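Long-range contact in acyl-homoserine-lactone synthase (Mesorhizobium sp. ORS 3359, PDB 6WNS), which probably makes acyl-homoserine lactone quorum-sensing signals by transferring an acyl group from acyl-coenzyme A to the amine of S-adenosylmethionine, with lactone closure: residues P79-E84 with I100-R105. Numbering follows the deposited sequence.
Sequences PHLMSE and IFEWTR
The N-terminus of the short helix 81-84 is held against the sheet by Glu-102 of strand 100-108, whose carboxylate takes up the first N-H groups of the helix. The two oxygens divide the work: OE1 of Glu-102 accepts from Leu-81 N at 2.9 Å. OE2 of Glu-102 accepts from Met-82 N at 2.8 Å, and both bonds are clearly bent. Both donors come in on the syn side, somewhat out of the carboxylate plane. CG of Glu-102 stands anti to the backbone N (chi1 175°), and the chain runs on extended toward the helix. The strand is central in the mixed sheet of this autoinducer synthase, whose family belongs to the acetyltransferase clan; strand 100-108 pairs antiparallel with 69-75 and parallel with 140-146. An alanine in place of Glu-102 would probably leave the amides of Leu-81 and Met-82 without these acceptors and open a gap beside the His-80 ring. That ring, at the N-cap residue, meets the carboxylate edge-on, His-80 CD2 lying 3.5 Å from Glu-102 CD, and the two planes are perpendicular. His-80 ND1 is hydrogen-bonded to Glu-78 O, while Ser-83 CB rests over one face of the ring, toward the rim. Ser-83 OG in turn accepts a nearly straight bond from His-80 N at 3.0 Å. Farther along the strand, Thr-104 CG2 reaches Leu-81 CB at 4.1 Å, and Thr-104 OG1 is hydrogen-bonded to Arg-72 NE.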
loop_
_atom_site.group_PDB
_atom_site.type_symbol
_atom_site.label_atom_id
_atom_site.label_comp_id
_atom_site.label_asym_id
_atom_site.label_seq_id
_atom_site.Cartn_x
_atom_site.Cartn_y
_atom_site.Cartn_z
ATOM N N PRO A 79 -14.159 -7.791 1.538
ATOM C CA PRO A 79 -13.660 -7.600 2.894
ATOM C C PRO A 79 -12.223 -7.085 2.868
ATOM O O PRO A 79 -11.412 -7.554 2.083
ATOM C CB PRO A 79 -13.781 -8.983 3.559
ATOM C CG PRO A 79 -14.116 -9.984 2.473
ATOM C CD PRO A 79 -14.623 -9.169 1.319
ATOM N N HIS A 80 -11.958 -6.073 3.688
ATOM C CA HIS A 80 -10.643 -5.422 3.743
ATOM C C HIS A 80 -10.365 -4.977 5.187
ATOM O O HIS A 80 -11.203 -5.279 6.069
ATOM C CB HIS A 80 -10.559 -4.344 2.681
ATOM C CG HIS A 80 -11.555 -3.248 2.859
ATOM N ND1 HIS A 80 -12.879 -3.405 2.453
ATOM C CD2 HIS A 80 -11.449 -1.978 3.293
ATOM C CE1 HIS A 80 -13.531 -2.264 2.655
ATOM N NE2 HIS A 80 -12.687 -1.403 3.173
ATOM N N LEU A 81 -9.154 -4.506 5.464
ATOM C CA LEU A 81 -8.730 -4.268 6.866
ATOM C C LEU A 81 -9.709 -3.283 7.539
ATOM O O LEU A 81 -10.183 -3.546 8.657
ATOM C CB LEU A 81 -7.321 -3.685 6.920
ATOM C CG LEU A 81 -6.794 -3.490 8.341
ATOM C CD1 LEU A 81 -6.540 -4.829 8.997
ATOM C CD2 LEU A 81 -5.516 -2.704 8.332
ATOM N N MET A 82 -10.042 -2.236 6.833
ATOM C CA MET A 82 -10.892 -1.164 7.420
ATOM C C MET A 82 -12.284 -1.712 7.618
ATOM O O MET A 82 -12.916 -1.298 8.614
ATOM C CB MET A 82 -10.931 0.117 6.582
ATOM C CG MET A 82 -11.347 1.349 7.404
ATOM S SD MET A 82 -11.690 2.820 6.439
ATOM C CE MET A 82 -10.103 3.100 5.652
ATOM N N SER A 83 -12.742 -2.621 6.749
ATOM C CA SER A 83 -14.103 -3.157 6.874
ATOM C C SER A 83 -14.145 -4.221 7.959
ATOM O O SER A 83 -15.103 -4.216 8.678
ATOM C CB SER A 83 -14.661 -3.651 5.567
ATOM O OG SER A 83 -14.258 -4.962 5.270
ATOM N N GLU A 84 -13.143 -5.081 8.076
ATOM C CA GLU A 84 -13.239 -6.252 8.984
ATOM C C GLU A 84 -12.646 -5.957 10.365
ATOM O O GLU A 84 -13.022 -6.649 11.283
ATOM C CB GLU A 84 -12.506 -7.400 8.329
ATOM C CG GLU A 84 -13.129 -7.787 7.006
ATOM C CD GLU A 84 -14.654 -7.944 6.950
ATOM O OE1 GLU A 84 -15.183 -8.883 7.544
ATOM O OE2 GLU A 84 -15.288 -7.103 6.307
ATOM N N ILE A 100 -12.931 2.277 -5.765
ATOM C CA ILE A 100 -12.197 2.555 -4.489
ATOM C C ILE A 100 -11.493 1.281 -4.034
ATOM O O ILE A 100 -12.214 0.309 -3.793
ATOM C CB ILE A 100 -13.176 3.076 -3.420
ATOM C CG1 ILE A 100 -13.876 4.369 -3.873
ATOM C CG2 ILE A 100 -12.482 3.270 -2.085
ATOM C CD1 ILE A 100 -14.666 5.072 -2.781
ATOM N N PHE A 101 -10.167 1.346 -3.759
ATOM C CA PHE A 101 -9.387 0.167 -3.293
ATOM C C PHE A 101 -8.733 0.553 -1.983
ATOM O O PHE A 101 -8.506 1.750 -1.741
ATOM C CB PHE A 101 -8.349 -0.302 -4.316
ATOM C CG PHE A 101 -8.892 -1.219 -5.398
ATOM C CD1 PHE A 101 -8.316 -2.465 -5.645
ATOM C CD2 PHE A 101 -10.035 -0.876 -6.104
ATOM C CE1 PHE A 101 -8.811 -3.280 -6.652
ATOM C CE2 PHE A 101 -10.520 -1.681 -7.125
ATOM C CZ PHE A 101 -9.902 -2.877 -7.394
ATOM N N GLU A 102 -8.513 -0.423 -1.126
ATOM C CA GLU A 102 -7.865 -0.146 0.180
ATOM C C GLU A 102 -6.382 -0.438 -0.001
ATOM O O GLU A 102 -6.073 -1.521 -0.488
ATOM C CB GLU A 102 -8.492 -0.950 1.300
ATOM C CG GLU A 102 -7.723 -0.729 2.581
ATOM C CD GLU A 102 -7.968 -1.714 3.685
ATOM O OE1 GLU A 102 -7.808 -2.917 3.425
ATOM O OE2 GLU A 102 -8.335 -1.246 4.835
ATOM N N TRP A 103 -5.550 0.501 0.448
ATOM C CA TRP A 103 -4.077 0.422 0.600
ATOM C C TRP A 103 -3.720 -0.216 1.944
ATOM O O TRP A 103 -4.178 0.307 3.001
ATOM C CB TRP A 103 -3.508 1.827 0.499
ATOM C CG TRP A 103 -2.024 1.981 0.522
ATOM C CD1 TRP A 103 -1.056 1.061 0.251
ATOM C CD2 TRP A 103 -1.344 3.230 0.732
ATOM N NE1 TRP A 103 0.183 1.664 0.298
ATOM C CE2 TRP A 103 0.033 2.989 0.561
ATOM C CE3 TRP A 103 -1.777 4.551 0.960
ATOM C CZ2 TRP A 103 0.980 3.990 0.715
ATOM C CZ3 TRP A 103 -0.845 5.543 1.122
ATOM C CH2 TRP A 103 0.520 5.268 0.991
ATOM N N THR A 104 -2.925 -1.297 1.893
ATOM C CA THR A 104 -2.308 -1.885 3.097
ATOM C C THR A 104 -0.836 -2.182 2.766
ATOM O O THR A 104 -0.459 -2.231 1.567
ATOM C CB THR A 104 -3.119 -3.113 3.547
ATOM O OG1 THR A 104 -3.346 -3.976 2.424
ATOM C CG2 THR A 104 -4.461 -2.753 4.152
ATOM N N ARG A 105 -0.062 -2.504 3.791
ATOM C CA ARG A 105 1.275 -3.127 3.625
ATOM C C ARG A 105 2.195 -2.239 2.785
ATOM O O ARG A 105 2.816 -2.736 1.880
ATOM C CB ARG A 105 1.058 -4.544 3.121
ATOM C CG ARG A 105 0.162 -5.331 4.066
ATOM C CD ARG A 105 0.386 -5.240 5.580
ATOM N NE ARG A 105 -0.354 -6.316 6.257
ATOM C CZ ARG A 105 0.175 -7.509 6.504
ATOM N NH1 ARG A 105 1.489 -7.657 6.473
ATOM N NH2 ARG A 105 -0.559 -8.454 7.055
#